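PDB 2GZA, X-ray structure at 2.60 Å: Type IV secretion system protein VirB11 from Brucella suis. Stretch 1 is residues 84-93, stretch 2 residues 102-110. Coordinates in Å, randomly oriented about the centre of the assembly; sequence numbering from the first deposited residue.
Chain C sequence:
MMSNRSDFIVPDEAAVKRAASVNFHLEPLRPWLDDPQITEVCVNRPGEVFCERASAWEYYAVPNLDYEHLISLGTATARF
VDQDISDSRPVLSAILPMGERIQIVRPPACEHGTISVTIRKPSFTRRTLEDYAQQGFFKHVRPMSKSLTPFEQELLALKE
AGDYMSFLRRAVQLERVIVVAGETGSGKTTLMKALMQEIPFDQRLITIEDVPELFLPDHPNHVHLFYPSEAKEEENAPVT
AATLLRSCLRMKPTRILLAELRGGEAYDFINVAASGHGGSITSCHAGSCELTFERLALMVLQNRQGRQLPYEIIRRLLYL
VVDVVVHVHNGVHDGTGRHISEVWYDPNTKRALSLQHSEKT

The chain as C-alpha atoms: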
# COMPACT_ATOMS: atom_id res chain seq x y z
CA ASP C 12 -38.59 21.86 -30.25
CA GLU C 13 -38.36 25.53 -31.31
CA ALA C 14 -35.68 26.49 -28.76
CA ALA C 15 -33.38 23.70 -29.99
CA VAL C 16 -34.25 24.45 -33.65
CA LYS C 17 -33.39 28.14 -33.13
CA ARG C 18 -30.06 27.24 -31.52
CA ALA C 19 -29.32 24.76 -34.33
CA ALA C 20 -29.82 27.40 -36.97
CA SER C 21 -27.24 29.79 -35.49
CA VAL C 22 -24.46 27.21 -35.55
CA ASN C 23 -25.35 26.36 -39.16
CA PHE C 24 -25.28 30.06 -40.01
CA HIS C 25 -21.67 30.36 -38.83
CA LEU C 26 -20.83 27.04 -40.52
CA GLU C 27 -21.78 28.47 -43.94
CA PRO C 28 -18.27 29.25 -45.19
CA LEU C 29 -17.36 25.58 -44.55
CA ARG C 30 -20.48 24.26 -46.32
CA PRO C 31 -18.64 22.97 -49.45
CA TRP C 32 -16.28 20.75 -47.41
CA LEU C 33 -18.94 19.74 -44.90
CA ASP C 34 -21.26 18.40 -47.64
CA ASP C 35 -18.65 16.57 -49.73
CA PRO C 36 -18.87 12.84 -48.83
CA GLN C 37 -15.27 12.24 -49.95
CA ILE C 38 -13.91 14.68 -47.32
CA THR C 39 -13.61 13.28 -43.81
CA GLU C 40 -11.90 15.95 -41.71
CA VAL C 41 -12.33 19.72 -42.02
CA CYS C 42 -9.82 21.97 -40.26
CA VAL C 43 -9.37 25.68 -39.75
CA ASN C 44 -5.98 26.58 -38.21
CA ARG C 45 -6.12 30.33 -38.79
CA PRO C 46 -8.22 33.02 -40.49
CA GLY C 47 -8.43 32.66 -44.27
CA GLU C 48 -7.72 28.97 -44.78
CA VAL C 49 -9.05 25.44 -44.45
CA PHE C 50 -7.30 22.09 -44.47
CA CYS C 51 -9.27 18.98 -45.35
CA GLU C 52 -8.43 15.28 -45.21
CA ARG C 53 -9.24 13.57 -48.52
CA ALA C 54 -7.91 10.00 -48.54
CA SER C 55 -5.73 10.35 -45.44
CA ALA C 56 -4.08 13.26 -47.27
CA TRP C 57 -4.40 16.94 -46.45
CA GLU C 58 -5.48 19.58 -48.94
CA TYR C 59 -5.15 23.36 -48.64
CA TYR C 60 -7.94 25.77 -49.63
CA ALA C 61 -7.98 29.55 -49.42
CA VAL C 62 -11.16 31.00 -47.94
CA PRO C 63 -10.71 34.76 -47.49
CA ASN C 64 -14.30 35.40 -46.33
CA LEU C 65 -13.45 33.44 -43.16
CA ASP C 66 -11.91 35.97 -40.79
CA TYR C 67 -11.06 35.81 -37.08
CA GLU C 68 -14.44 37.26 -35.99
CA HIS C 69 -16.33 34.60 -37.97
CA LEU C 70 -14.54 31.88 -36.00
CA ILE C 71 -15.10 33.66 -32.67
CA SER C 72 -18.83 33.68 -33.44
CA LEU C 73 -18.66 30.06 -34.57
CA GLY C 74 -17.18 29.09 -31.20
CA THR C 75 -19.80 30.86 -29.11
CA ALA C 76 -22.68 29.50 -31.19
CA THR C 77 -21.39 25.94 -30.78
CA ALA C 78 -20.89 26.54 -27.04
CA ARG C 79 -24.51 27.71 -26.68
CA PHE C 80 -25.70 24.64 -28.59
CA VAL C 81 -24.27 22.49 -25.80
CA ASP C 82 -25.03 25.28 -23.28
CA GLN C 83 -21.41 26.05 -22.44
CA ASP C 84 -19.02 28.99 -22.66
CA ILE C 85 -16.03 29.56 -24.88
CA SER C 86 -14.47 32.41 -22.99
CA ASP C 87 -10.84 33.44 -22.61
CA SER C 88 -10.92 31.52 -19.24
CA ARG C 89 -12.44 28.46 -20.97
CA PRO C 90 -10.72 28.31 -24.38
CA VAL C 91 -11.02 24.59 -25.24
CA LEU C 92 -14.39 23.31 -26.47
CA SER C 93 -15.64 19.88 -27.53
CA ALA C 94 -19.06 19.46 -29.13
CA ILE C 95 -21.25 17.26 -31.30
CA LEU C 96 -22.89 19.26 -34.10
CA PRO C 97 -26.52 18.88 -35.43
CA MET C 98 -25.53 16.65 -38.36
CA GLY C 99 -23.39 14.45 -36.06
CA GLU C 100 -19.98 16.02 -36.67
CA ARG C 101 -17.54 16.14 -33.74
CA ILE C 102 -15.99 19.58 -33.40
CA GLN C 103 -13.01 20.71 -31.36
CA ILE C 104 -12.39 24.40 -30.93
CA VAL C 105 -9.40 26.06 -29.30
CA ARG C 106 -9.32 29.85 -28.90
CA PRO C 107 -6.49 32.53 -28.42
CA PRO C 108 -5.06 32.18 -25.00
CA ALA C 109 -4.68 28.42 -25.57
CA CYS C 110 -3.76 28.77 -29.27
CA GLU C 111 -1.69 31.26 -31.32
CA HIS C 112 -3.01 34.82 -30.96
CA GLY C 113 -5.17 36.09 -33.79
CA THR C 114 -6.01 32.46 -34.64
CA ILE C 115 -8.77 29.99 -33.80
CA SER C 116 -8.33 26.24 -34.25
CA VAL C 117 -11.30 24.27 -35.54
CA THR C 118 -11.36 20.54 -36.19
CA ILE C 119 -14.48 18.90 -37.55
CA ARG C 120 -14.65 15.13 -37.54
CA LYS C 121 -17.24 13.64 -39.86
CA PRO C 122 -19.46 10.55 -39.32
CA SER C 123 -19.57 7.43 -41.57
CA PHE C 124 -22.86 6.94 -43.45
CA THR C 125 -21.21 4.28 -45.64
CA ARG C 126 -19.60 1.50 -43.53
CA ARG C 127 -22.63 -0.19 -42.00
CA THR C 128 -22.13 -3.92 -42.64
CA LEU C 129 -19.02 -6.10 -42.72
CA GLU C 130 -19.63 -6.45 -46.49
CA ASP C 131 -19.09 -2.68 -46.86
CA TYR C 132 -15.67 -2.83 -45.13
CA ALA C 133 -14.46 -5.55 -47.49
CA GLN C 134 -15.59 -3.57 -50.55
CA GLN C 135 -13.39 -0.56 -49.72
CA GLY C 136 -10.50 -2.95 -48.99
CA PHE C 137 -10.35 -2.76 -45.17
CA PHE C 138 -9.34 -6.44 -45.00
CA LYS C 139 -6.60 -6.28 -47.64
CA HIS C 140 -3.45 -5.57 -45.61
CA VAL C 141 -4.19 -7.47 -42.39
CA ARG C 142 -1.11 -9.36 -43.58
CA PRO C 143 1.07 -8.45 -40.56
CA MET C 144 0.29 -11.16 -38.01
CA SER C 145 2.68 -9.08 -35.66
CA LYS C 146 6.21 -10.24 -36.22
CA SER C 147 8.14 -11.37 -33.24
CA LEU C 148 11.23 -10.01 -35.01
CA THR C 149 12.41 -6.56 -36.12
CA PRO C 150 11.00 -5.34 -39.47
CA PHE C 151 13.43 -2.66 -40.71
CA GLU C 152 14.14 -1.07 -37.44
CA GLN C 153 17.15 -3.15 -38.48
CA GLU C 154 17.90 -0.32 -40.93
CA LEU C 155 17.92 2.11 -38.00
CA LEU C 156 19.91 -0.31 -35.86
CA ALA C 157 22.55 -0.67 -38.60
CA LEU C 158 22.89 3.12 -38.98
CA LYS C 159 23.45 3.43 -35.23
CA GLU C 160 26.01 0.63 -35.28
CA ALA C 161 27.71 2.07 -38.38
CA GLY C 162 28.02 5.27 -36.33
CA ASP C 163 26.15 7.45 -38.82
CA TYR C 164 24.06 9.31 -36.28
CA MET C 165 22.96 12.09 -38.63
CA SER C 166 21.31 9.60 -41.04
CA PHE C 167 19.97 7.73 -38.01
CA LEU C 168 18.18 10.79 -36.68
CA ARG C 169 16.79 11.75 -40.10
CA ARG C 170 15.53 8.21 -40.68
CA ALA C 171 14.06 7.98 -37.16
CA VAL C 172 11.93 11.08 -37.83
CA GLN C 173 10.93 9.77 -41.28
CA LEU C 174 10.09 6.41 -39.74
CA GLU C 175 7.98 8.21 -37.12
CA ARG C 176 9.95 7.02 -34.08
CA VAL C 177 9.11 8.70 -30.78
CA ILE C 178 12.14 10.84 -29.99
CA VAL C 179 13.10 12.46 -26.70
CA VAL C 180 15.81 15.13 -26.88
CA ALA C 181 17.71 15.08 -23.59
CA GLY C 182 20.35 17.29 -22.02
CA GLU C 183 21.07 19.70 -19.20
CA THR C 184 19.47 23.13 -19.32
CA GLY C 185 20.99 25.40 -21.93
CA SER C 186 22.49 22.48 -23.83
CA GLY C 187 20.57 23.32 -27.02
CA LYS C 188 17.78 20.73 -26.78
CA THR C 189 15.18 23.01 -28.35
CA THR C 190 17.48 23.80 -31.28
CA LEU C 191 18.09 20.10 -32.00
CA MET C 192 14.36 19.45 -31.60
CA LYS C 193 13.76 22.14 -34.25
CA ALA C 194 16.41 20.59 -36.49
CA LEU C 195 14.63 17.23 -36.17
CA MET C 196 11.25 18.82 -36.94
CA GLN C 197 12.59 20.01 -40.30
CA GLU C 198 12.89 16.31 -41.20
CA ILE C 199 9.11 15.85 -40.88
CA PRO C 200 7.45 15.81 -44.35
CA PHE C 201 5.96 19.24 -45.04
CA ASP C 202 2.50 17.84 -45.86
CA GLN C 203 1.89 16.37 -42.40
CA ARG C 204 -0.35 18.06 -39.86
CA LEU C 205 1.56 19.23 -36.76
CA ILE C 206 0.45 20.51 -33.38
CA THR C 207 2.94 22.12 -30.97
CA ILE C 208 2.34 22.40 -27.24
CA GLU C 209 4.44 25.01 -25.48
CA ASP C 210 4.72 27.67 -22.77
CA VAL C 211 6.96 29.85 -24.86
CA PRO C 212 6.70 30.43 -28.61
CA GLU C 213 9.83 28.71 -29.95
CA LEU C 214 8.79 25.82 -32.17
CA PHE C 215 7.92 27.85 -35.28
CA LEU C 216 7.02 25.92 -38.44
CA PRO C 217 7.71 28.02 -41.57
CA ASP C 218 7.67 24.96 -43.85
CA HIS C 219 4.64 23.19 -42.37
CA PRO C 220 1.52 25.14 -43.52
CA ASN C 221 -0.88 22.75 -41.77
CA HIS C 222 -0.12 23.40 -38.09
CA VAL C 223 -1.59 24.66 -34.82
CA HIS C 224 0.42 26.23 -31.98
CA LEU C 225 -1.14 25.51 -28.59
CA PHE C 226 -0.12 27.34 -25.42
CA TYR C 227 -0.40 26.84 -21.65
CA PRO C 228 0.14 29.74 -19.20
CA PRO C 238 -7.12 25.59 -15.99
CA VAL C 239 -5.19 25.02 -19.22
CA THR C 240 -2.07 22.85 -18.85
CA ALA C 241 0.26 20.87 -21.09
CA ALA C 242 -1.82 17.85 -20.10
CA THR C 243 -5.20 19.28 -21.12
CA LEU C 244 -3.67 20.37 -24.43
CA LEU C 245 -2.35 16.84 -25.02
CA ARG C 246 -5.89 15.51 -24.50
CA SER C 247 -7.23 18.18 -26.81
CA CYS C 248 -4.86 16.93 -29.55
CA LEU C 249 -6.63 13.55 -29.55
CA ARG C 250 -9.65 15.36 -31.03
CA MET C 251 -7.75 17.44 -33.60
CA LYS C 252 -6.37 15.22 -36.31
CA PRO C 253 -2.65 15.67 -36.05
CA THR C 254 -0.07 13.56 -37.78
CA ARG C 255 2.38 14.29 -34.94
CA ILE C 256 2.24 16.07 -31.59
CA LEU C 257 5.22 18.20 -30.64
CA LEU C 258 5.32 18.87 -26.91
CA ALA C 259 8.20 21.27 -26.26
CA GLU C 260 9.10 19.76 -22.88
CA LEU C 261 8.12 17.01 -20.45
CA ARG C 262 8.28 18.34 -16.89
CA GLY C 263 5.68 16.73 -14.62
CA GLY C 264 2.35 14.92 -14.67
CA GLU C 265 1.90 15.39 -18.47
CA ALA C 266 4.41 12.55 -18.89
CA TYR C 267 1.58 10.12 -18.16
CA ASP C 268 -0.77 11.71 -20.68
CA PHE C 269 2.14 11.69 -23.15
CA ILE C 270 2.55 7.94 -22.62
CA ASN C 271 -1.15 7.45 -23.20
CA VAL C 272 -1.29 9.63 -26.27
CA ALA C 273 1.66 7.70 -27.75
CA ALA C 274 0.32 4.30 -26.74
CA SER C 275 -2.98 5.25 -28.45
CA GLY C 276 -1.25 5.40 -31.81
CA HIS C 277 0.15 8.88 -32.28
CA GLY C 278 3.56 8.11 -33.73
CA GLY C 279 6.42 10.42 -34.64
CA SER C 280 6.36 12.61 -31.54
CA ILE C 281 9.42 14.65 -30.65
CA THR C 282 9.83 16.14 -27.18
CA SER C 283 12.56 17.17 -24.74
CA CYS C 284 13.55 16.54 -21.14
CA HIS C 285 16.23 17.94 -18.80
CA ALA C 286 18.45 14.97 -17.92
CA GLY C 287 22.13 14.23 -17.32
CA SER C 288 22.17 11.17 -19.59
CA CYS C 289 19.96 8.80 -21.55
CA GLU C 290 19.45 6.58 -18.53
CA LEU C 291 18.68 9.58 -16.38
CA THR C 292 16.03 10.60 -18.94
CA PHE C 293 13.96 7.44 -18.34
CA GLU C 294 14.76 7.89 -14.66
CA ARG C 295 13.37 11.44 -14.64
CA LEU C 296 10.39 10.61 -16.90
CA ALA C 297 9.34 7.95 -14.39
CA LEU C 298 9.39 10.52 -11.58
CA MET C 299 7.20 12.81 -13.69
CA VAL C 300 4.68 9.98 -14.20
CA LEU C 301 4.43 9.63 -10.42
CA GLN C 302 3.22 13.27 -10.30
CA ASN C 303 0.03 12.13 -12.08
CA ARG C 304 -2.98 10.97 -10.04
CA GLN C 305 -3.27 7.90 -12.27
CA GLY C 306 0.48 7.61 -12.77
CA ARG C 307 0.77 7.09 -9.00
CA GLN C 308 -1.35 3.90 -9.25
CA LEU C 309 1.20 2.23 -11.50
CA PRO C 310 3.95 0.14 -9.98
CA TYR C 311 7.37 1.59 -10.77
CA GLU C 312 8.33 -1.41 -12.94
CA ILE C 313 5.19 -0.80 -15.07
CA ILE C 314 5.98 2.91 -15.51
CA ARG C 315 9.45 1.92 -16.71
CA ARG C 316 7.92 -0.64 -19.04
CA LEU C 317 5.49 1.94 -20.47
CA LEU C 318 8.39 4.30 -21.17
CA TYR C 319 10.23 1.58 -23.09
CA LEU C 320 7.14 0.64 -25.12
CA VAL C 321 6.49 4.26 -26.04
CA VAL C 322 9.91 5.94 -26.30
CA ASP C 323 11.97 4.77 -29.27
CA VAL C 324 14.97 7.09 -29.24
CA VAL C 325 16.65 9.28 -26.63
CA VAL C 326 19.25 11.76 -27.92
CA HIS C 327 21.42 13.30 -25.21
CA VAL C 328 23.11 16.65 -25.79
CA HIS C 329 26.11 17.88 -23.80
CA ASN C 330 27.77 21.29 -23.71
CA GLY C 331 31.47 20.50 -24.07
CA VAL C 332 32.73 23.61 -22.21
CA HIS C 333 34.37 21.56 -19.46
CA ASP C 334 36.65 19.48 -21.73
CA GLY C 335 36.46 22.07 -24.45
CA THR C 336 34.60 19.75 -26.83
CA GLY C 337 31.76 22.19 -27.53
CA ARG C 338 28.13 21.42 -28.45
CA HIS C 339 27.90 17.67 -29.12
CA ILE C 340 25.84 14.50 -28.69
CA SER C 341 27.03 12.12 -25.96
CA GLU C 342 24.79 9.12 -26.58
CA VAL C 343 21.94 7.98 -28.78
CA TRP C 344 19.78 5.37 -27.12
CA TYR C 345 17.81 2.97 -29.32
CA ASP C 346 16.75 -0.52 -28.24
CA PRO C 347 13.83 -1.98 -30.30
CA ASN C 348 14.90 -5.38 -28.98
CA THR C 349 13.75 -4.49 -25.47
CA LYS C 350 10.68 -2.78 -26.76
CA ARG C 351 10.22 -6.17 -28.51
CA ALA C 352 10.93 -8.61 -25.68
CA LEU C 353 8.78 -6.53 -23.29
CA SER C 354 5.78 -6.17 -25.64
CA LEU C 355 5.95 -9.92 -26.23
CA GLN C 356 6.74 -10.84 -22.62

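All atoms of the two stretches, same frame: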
# COMPACT_ATOMS: atom_id res chain seq x y z
N ASP C 84 -19.64 27.70 -22.39
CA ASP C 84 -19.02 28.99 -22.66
C ASP C 84 -17.60 28.84 -23.19
O ASP C 84 -16.76 28.18 -22.57
CB ASP C 84 -19.05 29.90 -21.42
CG ASP C 84 -18.47 29.22 -20.18
OD1 ASP C 84 -18.91 28.09 -19.84
OD2 ASP C 84 -17.57 29.81 -19.53
N ILE C 85 -17.37 29.44 -24.35
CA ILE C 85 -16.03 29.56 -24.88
C ILE C 85 -15.56 31.00 -24.64
O ILE C 85 -15.70 31.89 -25.49
CB ILE C 85 -15.90 29.13 -26.37
CG1 ILE C 85 -14.43 29.19 -26.81
CG2 ILE C 85 -16.78 29.98 -27.28
CD1 ILE C 85 -14.04 28.11 -27.79
N SER C 86 -15.02 31.17 -23.45
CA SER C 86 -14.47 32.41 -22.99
C SER C 86 -12.96 32.29 -23.06
O SER C 86 -12.43 31.26 -23.46
CB SER C 86 -14.91 32.70 -21.54
OG SER C 86 -14.59 31.62 -20.69
N ASP C 87 -12.28 33.37 -22.66
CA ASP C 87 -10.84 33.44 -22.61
C ASP C 87 -10.31 32.72 -21.35
O ASP C 87 -9.10 32.50 -21.21
CB ASP C 87 -10.42 34.91 -22.78
CG ASP C 87 -9.24 35.32 -21.95
OD1 ASP C 87 -9.42 36.19 -21.07
OD2 ASP C 87 -8.13 34.80 -22.20
N SER C 88 -11.23 32.32 -20.44
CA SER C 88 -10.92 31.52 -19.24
C SER C 88 -11.40 30.06 -19.41
O SER C 88 -11.18 29.21 -18.54
CB SER C 88 -11.51 32.17 -17.98
OG SER C 88 -12.86 32.56 -18.20
N ARG C 89 -12.05 29.81 -20.54
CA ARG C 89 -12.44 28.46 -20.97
C ARG C 89 -12.29 28.37 -22.49
O ARG C 89 -13.27 28.47 -23.23
CB ARG C 89 -13.85 28.11 -20.51
CG ARG C 89 -13.90 27.64 -19.05
CD ARG C 89 -15.30 27.34 -18.57
NE ARG C 89 -15.27 26.72 -17.24
CZ ARG C 89 -16.32 26.58 -16.44
NH1 ARG C 89 -17.52 27.01 -16.81
NH2 ARG C 89 -16.17 26.01 -15.25
N PRO C 90 -11.04 28.21 -22.97
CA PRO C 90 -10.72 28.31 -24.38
C PRO C 90 -10.70 27.00 -25.19
O PRO C 90 -10.43 27.04 -26.39
CB PRO C 90 -9.32 28.93 -24.36
CG PRO C 90 -8.79 28.72 -22.93
CD PRO C 90 -9.83 27.99 -22.16
N VAL C 91 -10.96 25.87 -24.54
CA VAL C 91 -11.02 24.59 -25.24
C VAL C 91 -12.44 24.03 -25.19
O VAL C 91 -13.01 23.88 -24.11
CB VAL C 91 -9.99 23.58 -24.69
CG1 VAL C 91 -10.17 22.22 -25.32
CG2 VAL C 91 -8.58 24.10 -24.94
N LEU C 92 -13.00 23.75 -26.36
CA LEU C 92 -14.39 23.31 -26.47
C LEU C 92 -14.53 22.04 -27.30
O LEU C 92 -13.97 21.95 -28.39
CB LEU C 92 -15.23 24.43 -27.09
CG LEU C 92 -16.75 24.44 -26.90
CD1 LEU C 92 -17.25 25.83 -27.17
CD2 LEU C 92 -17.49 23.47 -27.80
N SER C 93 -15.27 21.07 -26.78
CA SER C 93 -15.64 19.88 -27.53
C SER C 93 -17.15 19.82 -27.65
O SER C 93 -17.87 20.06 -26.68
CB SER C 93 -15.14 18.61 -26.85
OG SER C 93 -13.73 18.57 -26.85
N ILE C 102 -16.73 18.35 -33.19
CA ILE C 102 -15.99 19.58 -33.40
C ILE C 102 -15.16 19.95 -32.17
O ILE C 102 -15.66 20.00 -31.05
CB ILE C 102 -16.93 20.74 -33.85
CG1 ILE C 102 -16.13 22.00 -34.19
CG2 ILE C 102 -18.02 21.01 -32.82
CD1 ILE C 102 -16.92 23.06 -34.94
N GLN C 103 -13.87 20.17 -32.40
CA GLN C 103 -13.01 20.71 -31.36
C GLN C 103 -12.56 22.10 -31.71
O GLN C 103 -12.07 22.36 -32.80
CB GLN C 103 -11.82 19.80 -31.08
CG GLN C 103 -11.94 19.13 -29.73
CD GLN C 103 -11.19 19.86 -28.64
OE1 GLN C 103 -11.20 19.44 -27.48
NE2 GLN C 103 -10.53 20.96 -28.99
N ILE C 104 -12.77 23.01 -30.76
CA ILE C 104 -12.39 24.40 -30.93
C ILE C 104 -11.46 24.86 -29.81
O ILE C 104 -11.76 24.70 -28.62
CB ILE C 104 -13.62 25.34 -31.04
CG1 ILE C 104 -14.52 24.90 -32.20
CG2 ILE C 104 -13.16 26.79 -31.22
CD1 ILE C 104 -15.73 25.78 -32.43
N VAL C 105 -10.33 25.42 -30.21
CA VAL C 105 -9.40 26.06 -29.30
C VAL C 105 -9.29 27.54 -29.66
O VAL C 105 -9.08 27.88 -30.83
CB VAL C 105 -8.00 25.43 -29.34
CG1 VAL C 105 -7.16 25.88 -28.14
CG2 VAL C 105 -8.09 23.92 -29.39
N ARG C 106 -9.45 28.41 -28.67
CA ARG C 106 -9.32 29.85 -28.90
C ARG C 106 -8.10 30.49 -28.18
O ARG C 106 -7.55 29.89 -27.26
CB ARG C 106 -10.64 30.59 -28.61
CG ARG C 106 -11.06 30.67 -27.17
CD ARG C 106 -11.83 31.94 -26.90
NE ARG C 106 -10.94 33.04 -26.52
CZ ARG C 106 -11.27 34.33 -26.53
NH1 ARG C 106 -12.49 34.71 -26.91
NH2 ARG C 106 -10.38 35.24 -26.16
N PRO C 107 -7.68 31.69 -28.63
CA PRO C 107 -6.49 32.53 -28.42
C PRO C 107 -5.64 32.59 -27.14
O PRO C 107 -4.46 32.95 -27.26
CB PRO C 107 -6.98 33.91 -28.79
CG PRO C 107 -7.80 33.63 -29.94
CD PRO C 107 -8.56 32.36 -29.61
N PRO C 108 -6.18 32.37 -25.94
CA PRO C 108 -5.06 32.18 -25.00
C PRO C 108 -4.40 30.81 -25.22
O PRO C 108 -3.17 30.72 -25.23
CB PRO C 108 -5.70 32.30 -23.62
CG PRO C 108 -7.15 32.00 -23.83
CD PRO C 108 -7.50 32.34 -25.27
N ALA C 109 -5.21 29.78 -25.44
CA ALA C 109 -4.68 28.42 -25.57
C ALA C 109 -4.10 28.08 -26.95
O ALA C 109 -3.40 27.09 -27.10
CB ALA C 109 -5.73 27.40 -25.16
N CYS C 110 -4.39 28.91 -27.95
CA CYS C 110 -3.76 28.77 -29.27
C CYS C 110 -3.15 30.10 -29.71
O CYS C 110 -3.41 31.12 -29.09
CB CYS C 110 -4.77 28.29 -30.32
SG CYS C 110 -5.97 29.53 -30.86

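In an antiparallel pair, only alternate residues turn their N-H and C=O groups toward the partner strand, and this pair from VirB11 illustrates the pattern. Strand 91-93 runs against strand 102-105 at 171°, with Val91 opposite Val105, Leu92 opposite Ile104 and Ser93 opposite Gln103. Leu92 and Ile104 form the hydrogen-bonded pair, each serving the other as donor and acceptor: Leu92 N donates to Ile104 O at 2.7 Å, and Ile104 N returns a straighter bond to Leu92 O at 2.9 Å. The ladder continues beyond the assigned strands, where Arg106 N donates to Pro90 O at 2.8 Å. No return bond forms: Pro90 N lacks a hydrogen and in any case lies 5.8 Å from Arg106 O, which accepts from Ala109 N at 3.0 Å.

The non-hydrogen-bonded pairs bring CA-H groups to the same carbonyls. Pro90 O also receives Val105 CA at 3.2 Å, and Leu92 O receives Gln103 CA at 3.4 Å; Ile104 O, already engaged by Leu92 N, lies 3.5 Å from Val91 CA.

Side chains alternate between the faces of the sheet. Val91 CG2 meets Val105 CG1 at 3.9 Å, and on that same face Ser93 OG lies 2.7 Å from Gln103 OE1. The opposite face carries Leu92 and Ile104, and Ile85 CD1 extends the apolar contact to Ile104 CG2 at 3.8 Å.

Past the Pro90-Arg106 bond, side-chain packing dominates. Pro90 CG touches Pro108 CG at 3.8 Å, while Pro90 CB lies 4.0 Å from Ala109 CB. Arg106 contributes its aliphatic portion, CG lying 3.7 Å from Ile85 CG1. Its guanidinium has Asp87 CB over one face, 3.4 Å from NH2, but Asp87 OD2 stands 4.6 Å from Arg106 NH2 and well out of the guanidinium plane: opposite charges are near, yet no N-H points at the carboxylate oxygen.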